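PDB 5E75: SusD-like protein BACOVA_02651 from Bacteroides ovatus, which binds polysaccharide at the cell surface and probably captures xyloglucan before its transport into the periplasm for degradation. Local coordinates for residues 266-269 and 270-274; 163-166 and 167-171; 402-405 and 406-410. All blocks are in the same frame, centred on the assembly; numbering follows the deposited sequence.

Contact 1. Residues 266-269 and 270-274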
loop_
_atom_site.group_PDB
_atom_site.type_symbol
_atom_site.label_atom_id
_atom_site.label_comp_id
_atom_site.label_asym_id
_atom_site.label_seq_id
_atom_site.Cartn_x
_atom_site.Cartn_y
_atom_site.Cartn_z
ATOM N N LEU A 266 2.288 9.243 -12.429
ATOM C CA LEU A 266 1.528 8.028 -12.725
ATOM C C LEU A 266 0.923 8.054 -14.130
ATOM O O LEU A 266 0.886 7.035 -14.815
ATOM C CB LEU A 266 0.410 7.828 -11.704
ATOM C CG LEU A 266 0.826 7.679 -10.232
ATOM C CD1 LEU A 266 -0.406 7.541 -9.352
ATOM C CD2 LEU A 266 1.758 6.494 -10.043
ATOM N N ALA A 267 0.467 9.225 -14.568
ATOM C CA ALA A 267 -0.222 9.358 -15.851
ATOM C C ALA A 267 0.761 9.409 -17.028
ATOM O O ALA A 267 1.700 10.188 -17.019
ATOM C CB ALA A 267 -1.136 10.604 -15.852
ATOM N N PHE A 268 0.512 8.579 -18.037
ATOM C CA PHE A 268 1.447 8.382 -19.149
ATOM C C PHE A 268 1.268 9.391 -20.288
ATOM O O PHE A 268 2.184 9.577 -21.097
ATOM C CB PHE A 268 1.315 6.957 -19.720
ATOM C CG PHE A 268 0.154 6.772 -20.657
ATOM C CD1 PHE A 268 -1.137 6.608 -20.179
ATOM C CD2 PHE A 268 0.359 6.742 -22.026
ATOM C CE1 PHE A 268 -2.204 6.419 -21.054
ATOM C CE2 PHE A 268 -0.699 6.560 -22.896
ATOM C CZ PHE A 268 -1.982 6.402 -22.408
ATOM N N SER A 269 0.104 10.023 -20.349
ATOM C CA SER A 269 -0.231 10.896 -21.471
ATOM C C SER A 269 -1.327 11.883 -21.125
ATOM O O SER A 269 -2.267 11.561 -20.391
ATOM C CB SER A 269 -0.714 10.066 -22.648
ATOM O OG SER A 269 -1.232 10.925 -23.665
ATOM N N THR A 270 -1.227 13.084 -21.686
ATOM C CA THR A 270 -2.265 14.086 -21.507
ATOM C C THR A 270 -3.618 13.633 -22.041
ATOM O O THR A 270 -4.647 14.212 -21.689
ATOM C CB THR A 270 -1.888 15.411 -22.182
ATOM O OG1 THR A 270 -1.662 15.175 -23.584
ATOM C CG2 THR A 270 -0.642 15.976 -21.568
ATOM N N GLU A 271 -3.639 12.584 -22.854
ATOM C CA GLU A 271 -4.901 12.076 -23.365
ATOM C C GLU A 271 -5.793 11.482 -22.265
ATOM O O GLU A 271 -6.995 11.317 -22.480
ATOM C CB GLU A 271 -4.654 11.048 -24.471
ATOM C CG GLU A 271 -4.148 9.693 -23.999
ATOM C CD GLU A 271 -3.417 8.905 -25.090
ATOM O OE1 GLU A 271 -2.364 9.381 -25.576
ATOM O OE2 GLU A 271 -3.881 7.806 -25.464
ATOM N N VAL A 272 -5.210 11.164 -21.104
ATOM C CA VAL A 272 -5.989 10.650 -19.966
ATOM C C VAL A 272 -5.945 11.576 -18.751
ATOM O O VAL A 272 -6.298 11.174 -17.647
ATOM C CB VAL A 272 -5.574 9.201 -19.567
ATOM C CG1 VAL A 272 -5.888 8.247 -20.718
ATOM C CG2 VAL A 272 -4.101 9.124 -19.161
ATOM N N THR A 273 -5.525 12.821 -18.961
ATOM C CA THR A 273 -5.529 13.820 -17.899
ATOM C C THR A 273 -6.229 15.113 -18.319
ATOM O O THR A 273 -6.102 16.128 -17.635
ATOM C CB THR A 273 -4.106 14.226 -17.497
ATOM O OG1 THR A 273 -3.500 14.870 -18.623
ATOM C CG2 THR A 273 -3.275 13.034 -17.061
ATOM N N GLY A 274 -6.955 15.084 -19.431
ATOM C CA GLY A 274 -7.641 16.281 -19.898
ATOM C C GLY A 274 -6.691 17.405 -20.278
ATOM O O GLY A 274 -7.052 18.592 -20.206
#
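Two first torsions set up the polar exchange between Ser269 and Glu271: Ser269 OG stands opposite its own backbone nitrogen (chi1 171°), and Glu271 CG lies in the crowded position between nitrogen and carbonyl carbon (chi1 74°), which brings the extended acid chain back over the serine. Ser269 OG is then used twice. It accepts a nearly straight bond from Glu271 N at 3.0 Å and donates to Glu271 OE1 at 2.7 Å, reaching that oxygen on its anti side and somewhat out of the carboxylate plane. The other carboxylate oxygen, OE2, is hydrogen-bonded to the hydroxyl of Tyr321, so each carboxylate oxygen has a partner.

The bond from Glu271 N to the serine hydroxyl two residues earlier defines an ST turn. It is superimposed on a beta turn, closed by Val272 N on Ser269 O at 3.1 Å; Thr273 N bonds in turn to Thr270 O. Together they fold the loop that follows helix 263-266 into a compact 3-10 bend. With an alanine in place of Ser269, Glu271 N would probably lose its acceptor, and the carboxylate would keep Tyr321 but lose its serine donor and be freer to swing.

The Phe268 ring meets the bend obliquely, CE1 lying 3.8 Å from Val272 CG2 and CZ 3.9 Å from Glu271 OE2, while Ser269 CB sits above one ring face near its rim. Tyr321, from strand 321-322, touches both Phe268 and Val272. Deeper in the loop Ala267 CB and Thr273 CG2 press together at 3.5 Å, a close approach for two methyls, and Thr273 OG1 is hydrogen-bonded to Val276 O.

Contact 2. Residues 163-166 and 167-171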
loop_
_atom_site.group_PDB
_atom_site.type_symbol
_atom_site.label_atom_id
_atom_site.label_comp_id
_atom_site.label_asym_id
_atom_site.label_seq_id
_atom_site.Cartn_x
_atom_site.Cartn_y
_atom_site.Cartn_z
ATOM N N ASN A 163 -3.951 -1.538 20.128
ATOM C CA ASN A 163 -4.857 -1.898 21.231
ATOM C C ASN A 163 -5.564 -0.656 21.752
ATOM O O ASN A 163 -6.765 -0.675 21.960
ATOM C CB ASN A 163 -4.117 -2.587 22.389
ATOM C CG ASN A 163 -3.739 -4.026 22.092
ATOM O OD1 ASN A 163 -4.321 -4.676 21.226
ATOM N ND2 ASN A 163 -2.783 -4.546 22.850
ATOM N N TYR A 164 -4.815 0.424 21.943
ATOM C CA TYR A 164 -5.420 1.650 22.434
ATOM C C TYR A 164 -6.450 2.150 21.433
ATOM O O TYR A 164 -7.544 2.569 21.807
ATOM C CB TYR A 164 -4.369 2.724 22.710
ATOM C CG TYR A 164 -4.962 3.965 23.351
ATOM C CD1 TYR A 164 -5.554 4.969 22.577
ATOM C CD2 TYR A 164 -4.961 4.131 24.736
ATOM C CE1 TYR A 164 -6.122 6.092 23.165
ATOM C CE2 TYR A 164 -5.522 5.270 25.323
ATOM C CZ TYR A 164 -6.093 6.233 24.523
ATOM O OH TYR A 164 -6.664 7.355 25.058
ATOM N N ALA A 165 -6.122 2.106 20.144
ATOM C CA ALA A 165 -7.042 2.599 19.135
ATOM C C ALA A 165 -8.301 1.738 19.036
ATOM O O ALA A 165 -9.396 2.261 18.845
ATOM C CB ALA A 165 -6.352 2.694 17.775
ATOM N N VAL A 166 -8.156 0.416 19.150
ATOM C CA VAL A 166 -9.323 -0.455 19.153
ATOM C C VAL A 166 -10.260 -0.060 20.304
ATOM O O VAL A 166 -11.479 -0.017 20.136
ATOM C CB VAL A 166 -8.927 -1.944 19.291
ATOM C CG1 VAL A 166 -10.160 -2.845 19.609
ATOM C CG2 VAL A 166 -8.226 -2.423 18.015
ATOM N N ASP A 167 -9.687 0.205 21.471
ATOM C CA ASP A 167 -10.490 0.508 22.655
ATOM C C ASP A 167 -11.066 1.918 22.690
ATOM O O ASP A 167 -12.043 2.160 23.408
ATOM C CB ASP A 167 -9.665 0.272 23.917
ATOM C CG ASP A 167 -9.356 -1.192 24.144
ATOM O OD1 ASP A 167 -10.097 -2.059 23.627
ATOM O OD2 ASP A 167 -8.364 -1.468 24.849
ATOM N N ASN A 168 -10.488 2.850 21.941
ATOM C CA ASN A 168 -10.875 4.253 22.084
ATOM C C ASN A 168 -11.383 4.966 20.830
ATOM O O ASN A 168 -11.730 6.146 20.880
ATOM C CB ASN A 168 -9.713 5.040 22.680
ATOM C CG ASN A 168 -9.454 4.669 24.119
ATOM O OD1 ASN A 168 -10.124 5.170 25.027
ATOM N ND2 ASN A 168 -8.496 3.798 24.346
ATOM N N LEU A 169 -11.423 4.273 19.705
ATOM C CA LEU A 169 -12.135 4.791 18.546
ATOM C C LEU A 169 -13.554 4.236 18.586
ATOM O O LEU A 169 -13.806 3.197 19.185
ATOM C CB LEU A 169 -11.448 4.364 17.243
ATOM C CG LEU A 169 -10.063 4.954 16.986
ATOM C CD1 LEU A 169 -9.441 4.275 15.787
ATOM C CD2 LEU A 169 -10.123 6.472 16.780
ATOM N N SER A 170 -14.478 4.926 17.941
ATOM C CA SER A 170 -15.858 4.459 17.877
ATOM C C SER A 170 -16.075 3.615 16.636
ATOM O O SER A 170 -15.265 3.657 15.707
ATOM C CB SER A 170 -16.810 5.647 17.879
ATOM O OG SER A 170 -16.339 6.666 17.020
ATOM N N GLU A 171 -17.165 2.854 16.621
ATOM C CA GLU A 171 -17.537 2.040 15.467
ATOM C C GLU A 171 -17.932 2.883 14.265
ATOM O O GLU A 171 -17.823 2.436 13.121
ATOM C CB GLU A 171 -18.694 1.089 15.806
ATOM C CG GLU A 171 -18.329 0.036 16.844
ATOM C CD GLU A 171 -19.431 -0.988 17.101
ATOM O OE1 GLU A 171 -20.569 -0.812 16.613
ATOM O OE2 GLU A 171 -19.147 -1.979 17.797
HETATM O O HOH W 1 -7.923 -3.722 23.003
HETATM O O HOH W 2 -13.707 0.948 20.791
#
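Helical hydrogen bonding carries the backbone through this last turn of helix 151-168, Asp167 N bonding to Asn163 O at 3.1 Å and Leu169 N to Ala165 O at 3.0 Å, until Leu169 swings to an extended conformation. Among the side chains, Tyr164 and Asn168 meet face-on. The tyrosine ring, placed by a chi1 of -174° that sets CG opposite the backbone nitrogen, runs along the helix surface toward the C-terminal end, and the asparagine amide lies over one of its faces. Asn168 ND2 is centred above the Tyr164 ring, 3.4 Å from CZ, and the amide and ring planes are only 22° apart, so the amide lies nearly flat over the ring and does not point its hydrogens straight into it. One of those hydrogens goes instead to the helix backbone: Asn168 ND2 donates to Tyr164 O at 3.0 Å with an angle of 161°, the acceptor lying close to the amide plane. This bond, together with the ring beneath, fixes the rotation of the amide. Tyr164 O also receives a weak bond from Asn168 N.

On another side of the turn, Ala165 CB touches Leu169 CD1 at 4.0 Å. A water donates to Leu169 O at 2.8 Å where the helix ends. Tyr164 packs on Thr107, Ile110 and Arg114 of helix 103-125, while Ala165 and Val166 rest on Ala183 of helix 180-195. This helix C-terminus, packed between helices 103-125 and 180-195, is consistent with the TPR-like helical scaffold of the SusD family.

Contact 3. Residues 402-405 and 406-410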
loop_
_atom_site.group_PDB
_atom_site.type_symbol
_atom_site.label_atom_id
_atom_site.label_comp_id
_atom_site.label_asym_id
_atom_site.label_seq_id
_atom_site.Cartn_x
_atom_site.Cartn_y
_atom_site.Cartn_z
ATOM N N ILE A 402 -8.306 -23.202 -1.198
ATOM C CA ILE A 402 -7.200 -22.290 -1.462
ATOM C C ILE A 402 -5.939 -22.723 -0.751
ATOM O O ILE A 402 -5.989 -23.368 0.312
ATOM C CB ILE A 402 -7.527 -20.823 -1.062
ATOM C CG1 ILE A 402 -7.841 -20.690 0.428
ATOM C CG2 ILE A 402 -8.695 -20.307 -1.891
ATOM C CD1 ILE A 402 -8.107 -19.248 0.885
ATOM N N THR A 403 -4.815 -22.363 -1.358
ATOM C CA THR A 403 -3.502 -22.519 -0.767
ATOM C C THR A 403 -2.861 -21.135 -0.595
ATOM O O THR A 403 -3.419 -20.111 -1.022
ATOM C CB THR A 403 -2.569 -23.327 -1.673
ATOM O OG1 THR A 403 -2.260 -22.559 -2.841
ATOM C CG2 THR A 403 -3.199 -24.664 -2.103
ATOM N N LEU A 404 -1.682 -21.100 0.012
ATOM C CA LEU A 404 -0.958 -19.843 0.148
ATOM C C LEU A 404 -0.681 -19.252 -1.245
ATOM O O LEU A 404 -0.737 -18.032 -1.431
ATOM C CB LEU A 404 0.329 -20.036 0.944
ATOM C CG LEU A 404 1.126 -18.747 1.192
ATOM C CD1 LEU A 404 0.342 -17.743 2.044
ATOM C CD2 LEU A 404 2.471 -19.069 1.818
ATOM N N ASP A 405 -0.394 -20.090 -2.234
ATOM C CA ASP A 405 -0.155 -19.584 -3.578
ATOM C C ASP A 405 -1.377 -18.870 -4.154
ATOM O O ASP A 405 -1.239 -17.864 -4.859
ATOM C CB ASP A 405 0.281 -20.716 -4.513
ATOM C CG ASP A 405 1.678 -21.210 -4.221
ATOM O OD1 ASP A 405 2.501 -20.452 -3.661
ATOM O OD2 ASP A 405 1.957 -22.381 -4.568
ATOM N N ASP A 406 -2.568 -19.356 -3.846
ATOM C CA ASP A 406 -3.791 -18.698 -4.291
ATOM C C ASP A 406 -3.933 -17.341 -3.614
ATOM O O ASP A 406 -4.371 -16.379 -4.238
ATOM C CB ASP A 406 -5.031 -19.538 -3.970
ATOM C CG ASP A 406 -5.096 -20.817 -4.758
ATOM O OD1 ASP A 406 -4.959 -20.768 -5.999
ATOM O OD2 ASP A 406 -5.293 -21.874 -4.126
ATOM N N ILE A 407 -3.554 -17.266 -2.343
ATOM C CA ILE A 407 -3.651 -16.015 -1.595
ATOM C C ILE A 407 -2.655 -14.984 -2.108
ATOM O O ILE A 407 -3.005 -13.803 -2.260
ATOM C CB ILE A 407 -3.477 -16.257 -0.088
ATOM C CG1 ILE A 407 -4.665 -17.094 0.389
ATOM C CG2 ILE A 407 -3.386 -14.941 0.673
ATOM C CD1 ILE A 407 -4.607 -17.561 1.817
ATOM N N ILE A 408 -1.438 -15.412 -2.412
ATOM C CA ILE A 408 -0.431 -14.504 -2.949
ATOM C C ILE A 408 -0.938 -13.890 -4.256
ATOM O O ILE A 408 -0.853 -12.679 -4.461
ATOM C CB ILE A 408 0.938 -15.199 -3.155
ATOM C CG1 ILE A 408 1.535 -15.570 -1.794
ATOM C CG2 ILE A 408 1.891 -14.303 -3.957
ATOM C CD1 ILE A 408 2.733 -16.539 -1.885
ATOM N N ARG A 409 -1.471 -14.717 -5.155
ATOM C CA ARG A 409 -1.926 -14.223 -6.440
ATOM C C ARG A 409 -3.104 -13.292 -6.257
ATOM O O ARG A 409 -3.166 -12.247 -6.888
ATOM C CB ARG A 409 -2.315 -15.394 -7.356
ATOM C CG ARG A 409 -2.630 -14.996 -8.792
ATOM C CD ARG A 409 -2.921 -16.217 -9.642
ATOM N NE ARG A 409 -2.981 -15.846 -11.043
ATOM C CZ ARG A 409 -3.042 -16.691 -12.065
ATOM N NH1 ARG A 409 -3.066 -17.993 -11.859
ATOM N NH2 ARG A 409 -3.065 -16.215 -13.295
ATOM N N GLU A 410 -4.030 -13.673 -5.389
ATOM C CA GLU A 410 -5.243 -12.906 -5.179
ATOM C C GLU A 410 -4.919 -11.531 -4.610
ATOM O O GLU A 410 -5.496 -10.526 -5.035
ATOM C CB GLU A 410 -6.237 -13.643 -4.268
ATOM C CG GLU A 410 -7.678 -13.142 -4.430
ATOM C CD GLU A 410 -8.239 -13.396 -5.817
ATOM O OE1 GLU A 410 -7.783 -14.362 -6.486
ATOM O OE2 GLU A 410 -9.140 -12.640 -6.233
#
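Asp406 OD2 takes the backbone N-H of Thr403 at 2.9 Å, met on the anti side and close to the carboxylate plane. The aspartate's chi1 of -67° puts CG beside its own backbone nitrogen, which directs the carboxylate toward the start of helix 404-415. Thr403 OG1 adds a weak bond to the same oxygen at 3.4 Å, so two donors of one residue converge on it. Thr403 O is also used twice, by Ile407 N at 3.1 Å and weakly by Asp406 N. Further on, Ile408 N bonds to Leu404 O at 2.9 Å and Arg409 N to Asp405 O at 3.2 Å.

Charged ends find partners elsewhere: Asp405 OD1 forms a salt bridge with Lys435, Arg409 NE donates to Gln291 O, and Asp406 OD1 has a long, weak ion pair with Lys399.

Apolar contacts flank the cap. Ile402 CD1 meets Ile407 CD1 at 4.0 Å, and Leu404 CG lies 4.1 Å from Ile408 CD1. Thr403 being the N-cap, its N-H bond to the carboxylate three residues on is the side-chain-to-N-cap limb of a capping box, and the isoleucine pair flanking it, Ile402 with Ile407, forms a hydrophobic staple.

How the contacts relate
The three contacts are separate local features, met along the chain in the order contact 2, contact 1, contact 3, and none touches another. Contacts 1 and 2 are the most distant pair, with centres 41 Å apart on opposite sides of the chain's centre. Contact 3 has its centre 34 Å from that of contact 1 and 31 Å from that of contact 2. Contact 2 ends a helix and contact 3 begins one, whereas contact 1 shapes a loop; contacts 1 and 3 both fall in the part of the chain assigned to the SusD family. The side chain of Arg409 in contact 3 is about 4 Å from a bound PEG fragment, probably from the crystallisation liquor.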